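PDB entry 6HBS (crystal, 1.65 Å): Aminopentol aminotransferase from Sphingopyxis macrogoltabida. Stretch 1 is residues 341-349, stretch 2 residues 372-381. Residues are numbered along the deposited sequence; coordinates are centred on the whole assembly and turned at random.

Stretch 1, residues 341-349: PAQMPQIFF
Stretch 2 372-381: VHPYHNMFLS

The two stretches run antiparallel in one chain, stretch 2 without regular helix or strand, CA atoms pairing Gln-343 with Leu-380 (5.1 Å), Met-344 with Phe-379 (4.4 Å), Gln-346 with Asn-377 (4.5 Å) and Phe-348 with Pro-374 (6.6 Å); together they bury 562 Å². Stretch 1 opens with a type I turn, Pro-341 to Met-344, closed by Met-344 N to Pro-341 O (3.0 Å); Ala-342 (phi/psi -61/-28) and Gln-343 (-79/-12) occupy its corners. From within the turn, Gln-343 O accepts a hydrogen bond from Leu-380 N (2.9 Å, 155°); its side chain (chi1 p, chi2 -92°, chi3 34°) starts sideways, CB 4.4 Å from Leu-380 CB (chi1 -92°, chi2 m), before its end turns from stretch 2. Met-344 (-138/65) lays its CA 3.1 Å from Met-378 O in a CA-H...O contact; the same oxygen accepts from Asn-377 ND2 (3.0 Å; chi1 p, chi2 -86°). The Met-344 side chain (m, t, p) brings CE to 3.8 Å from Phe-379 CE2 (chi1 m, chi2 80°), with SD 5.3 Å from the ring centroid, obliquely. Pro-345 (-86/145, C-gamma endo) has no amide hydrogen to donate, but its O accepts a nearly linear bond from Met-378 N (2.8 Å, 177°), and its CD packs on Met-378 CB (4.1 Å) and Leu-380 CD2 (4.3 Å).

From Gln-346 to Phe-349 stretch 1 is a strand. Gln-346 (t, p) swings its end nearer stretch 2; OE1 lies 3.1 Å from Asn-377 N, but the angle is too poor for a hydrogen bond. Water 1 accepts from Ile-347 N (3.0 Å) and lies 2.8 Å from both Gln-346 OE1 and His-373 O, linking the stretches. Water 2 donates to Ile-347 O (2.7 Å) and His-373 O (2.9 Å). Ile-347 (m, t) sets CD1 3.8 Å from Met-378 CE; Met-378 (m, t, m) also receives a weak hydrogen bond from His-373 N at SD (3.5 Å). Phe-348 (m, chi2 -5°) ends the contact, CE1 lying 3.3 Å from Pro-374 O and 3.8 Å from Tyr-375 CA.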

# COMPACT_ATOMS: atom_id res chain seq x y z
N PRO A 341 6.55 -20.19 -18.33
CA PRO A 341 6.37 -21.41 -17.55
C PRO A 341 4.89 -21.83 -17.59
O PRO A 341 4.01 -20.99 -17.54
CB PRO A 341 6.78 -20.99 -16.12
CG PRO A 341 7.48 -19.68 -16.29
CD PRO A 341 6.87 -19.02 -17.51
N ALA A 342 4.64 -23.15 -17.62
CA ALA A 342 3.28 -23.67 -17.67
C ALA A 342 2.47 -23.24 -16.44
O ALA A 342 1.25 -23.13 -16.53
CB ALA A 342 3.27 -25.17 -17.79
N GLN A 343 3.14 -23.00 -15.30
CA GLN A 343 2.46 -22.56 -14.04
C GLN A 343 2.12 -21.05 -14.05
O GLN A 343 1.42 -20.57 -13.12
CB GLN A 343 3.32 -22.93 -12.82
CG GLN A 343 4.65 -22.18 -12.67
CD GLN A 343 5.85 -22.86 -13.28
OE1 GLN A 343 5.72 -23.51 -14.31
NE2 GLN A 343 7.02 -22.70 -12.67
N MET A 344 2.66 -20.27 -15.00
CA MET A 344 2.30 -18.86 -15.18
C MET A 344 2.17 -18.59 -16.67
O MET A 344 2.96 -17.83 -17.22
CB MET A 344 3.35 -17.91 -14.62
CG MET A 344 3.47 -17.97 -13.14
SD MET A 344 4.68 -16.80 -12.43
CE MET A 344 4.30 -15.24 -13.20
N PRO A 345 1.19 -19.21 -17.35
CA PRO A 345 1.19 -19.25 -18.81
C PRO A 345 0.54 -18.05 -19.48
O PRO A 345 -0.41 -17.46 -18.97
CB PRO A 345 0.40 -20.55 -19.11
CG PRO A 345 -0.60 -20.64 -17.99
CD PRO A 345 0.11 -20.03 -16.78
N GLN A 346 1.12 -17.69 -20.63
CA GLN A 346 0.50 -16.77 -21.57
C GLN A 346 -0.00 -17.64 -22.73
O GLN A 346 0.77 -18.42 -23.30
CB GLN A 346 1.52 -15.73 -22.03
CG GLN A 346 0.98 -14.63 -22.92
CD GLN A 346 0.41 -13.49 -22.11
OE1 GLN A 346 -0.63 -13.65 -21.48
NE2 GLN A 346 1.10 -12.35 -22.13
N ILE A 347 -1.29 -17.55 -23.03
CA ILE A 347 -1.93 -18.45 -23.98
C ILE A 347 -2.62 -17.58 -25.04
O ILE A 347 -3.70 -17.07 -24.84
CB ILE A 347 -2.91 -19.41 -23.27
CG1 ILE A 347 -2.20 -20.24 -22.20
CG2 ILE A 347 -3.60 -20.30 -24.30
CD1 ILE A 347 -3.14 -21.11 -21.34
N PHE A 348 -1.90 -17.36 -26.14
CA PHE A 348 -2.36 -16.61 -27.26
C PHE A 348 -2.61 -17.55 -28.46
O PHE A 348 -2.19 -18.72 -28.46
CB PHE A 348 -1.29 -15.59 -27.67
CG PHE A 348 -1.06 -14.42 -26.74
CD1 PHE A 348 -1.84 -14.19 -25.61
CD2 PHE A 348 -0.05 -13.50 -27.02
CE1 PHE A 348 -1.60 -13.11 -24.78
CE2 PHE A 348 0.20 -12.44 -26.18
CZ PHE A 348 -0.58 -12.23 -25.07
N PHE A 349 -3.26 -17.00 -29.49
CA PHE A 349 -3.41 -17.66 -30.79
C PHE A 349 -2.33 -17.17 -31.77
O PHE A 349 -2.04 -15.98 -31.88
CB PHE A 349 -4.82 -17.43 -31.30
CG PHE A 349 -5.84 -18.29 -30.61
CD1 PHE A 349 -6.31 -17.95 -29.35
CD2 PHE A 349 -6.34 -19.43 -31.22
CE1 PHE A 349 -7.22 -18.76 -28.68
CE2 PHE A 349 -7.26 -20.23 -30.55
CZ PHE A 349 -7.70 -19.89 -29.28
N VAL A 372 -10.14 -17.60 -18.06
CA VAL A 372 -8.83 -17.46 -18.66
C VAL A 372 -8.75 -16.07 -19.32
O VAL A 372 -9.77 -15.43 -19.58
CB VAL A 372 -8.55 -18.56 -19.70
CG1 VAL A 372 -8.35 -19.91 -19.05
CG2 VAL A 372 -9.63 -18.61 -20.77
N HIS A 373 -7.53 -15.62 -19.59
CA HIS A 373 -7.28 -14.24 -19.92
C HIS A 373 -6.64 -14.14 -21.29
O HIS A 373 -5.64 -14.80 -21.53
CB HIS A 373 -6.43 -13.56 -18.85
CG HIS A 373 -6.54 -12.07 -18.84
ND1 HIS A 373 -6.18 -11.28 -19.91
CD2 HIS A 373 -6.90 -11.22 -17.85
CE1 HIS A 373 -6.39 -10.01 -19.61
NE2 HIS A 373 -6.84 -9.95 -18.35
N PRO A 374 -7.19 -13.33 -22.22
CA PRO A 374 -6.64 -13.23 -23.57
C PRO A 374 -5.43 -12.31 -23.76
O PRO A 374 -4.85 -12.38 -24.86
CB PRO A 374 -7.83 -12.66 -24.36
CG PRO A 374 -8.52 -11.79 -23.38
CD PRO A 374 -8.44 -12.56 -22.08
N TYR A 375 -5.03 -11.50 -22.75
CA TYR A 375 -3.83 -10.61 -22.96
C TYR A 375 -2.83 -10.60 -21.79
O TYR A 375 -1.71 -10.14 -21.96
CB TYR A 375 -4.27 -9.22 -23.44
CG TYR A 375 -4.97 -8.34 -22.45
CD1 TYR A 375 -4.27 -7.77 -21.38
CD2 TYR A 375 -6.31 -8.03 -22.58
CE1 TYR A 375 -4.89 -6.94 -20.46
CE2 TYR A 375 -6.95 -7.20 -21.66
CZ TYR A 375 -6.24 -6.64 -20.61
OH TYR A 375 -6.87 -5.85 -19.69
N HIS A 376 -3.21 -11.13 -20.62
CA HIS A 376 -2.39 -11.10 -19.41
C HIS A 376 -2.04 -12.53 -19.04
O HIS A 376 -2.90 -13.43 -19.14
CB HIS A 376 -3.13 -10.40 -18.26
CG HIS A 376 -2.32 -10.11 -17.04
ND1 HIS A 376 -1.85 -11.10 -16.19
CD2 HIS A 376 -1.95 -8.92 -16.48
CE1 HIS A 376 -1.19 -10.55 -15.18
NE2 HIS A 376 -1.24 -9.19 -15.33
N ASN A 377 -0.83 -12.75 -18.54
CA ASN A 377 -0.46 -14.08 -18.15
C ASN A 377 -1.37 -14.56 -17.02
O ASN A 377 -1.90 -13.77 -16.23
CB ASN A 377 1.00 -14.25 -17.72
CG ASN A 377 1.30 -13.62 -16.37
OD1 ASN A 377 1.59 -12.44 -16.31
ND2 ASN A 377 1.21 -14.40 -15.30
N MET A 378 -1.55 -15.90 -16.99
CA MET A 378 -2.33 -16.59 -15.99
C MET A 378 -1.41 -17.18 -14.93
O MET A 378 -0.19 -17.01 -14.97
CB MET A 378 -3.21 -17.63 -16.68
CG MET A 378 -4.34 -16.94 -17.38
SD MET A 378 -5.15 -17.93 -18.64
CE MET A 378 -4.01 -17.71 -20.00
N PHE A 379 -2.02 -17.83 -13.95
CA PHE A 379 -1.35 -18.39 -12.81
C PHE A 379 -2.03 -19.70 -12.40
O PHE A 379 -3.25 -19.81 -12.45
CB PHE A 379 -1.43 -17.45 -11.61
CG PHE A 379 -0.82 -16.08 -11.78
CD1 PHE A 379 -1.50 -15.06 -12.43
CD2 PHE A 379 0.47 -15.83 -11.32
CE1 PHE A 379 -0.93 -13.80 -12.54
CE2 PHE A 379 1.04 -14.57 -11.45
CZ PHE A 379 0.33 -13.56 -12.03
N LEU A 380 -1.22 -20.66 -11.95
CA LEU A 380 -1.71 -21.85 -11.28
C LEU A 380 -1.54 -21.68 -9.77
O LEU A 380 -0.56 -21.11 -9.29
CB LEU A 380 -0.97 -23.10 -11.77
CG LEU A 380 -1.61 -23.83 -12.95
CD1 LEU A 380 -2.93 -24.46 -12.57
CD2 LEU A 380 -1.77 -22.91 -14.15
N SER A 381 -2.50 -22.26 -9.02
CA SER A 381 -2.47 -22.40 -7.57
C SER A 381 -2.27 -23.88 -7.21
O SER A 381 -2.65 -24.79 -7.99
CB SER A 381 -3.75 -21.86 -6.95
OG SER A 381 -4.79 -22.85 -6.92
O HOH W 1 -2.89 -15.25 -22.08
O HOH W 2 -5.96 -17.00 -23.34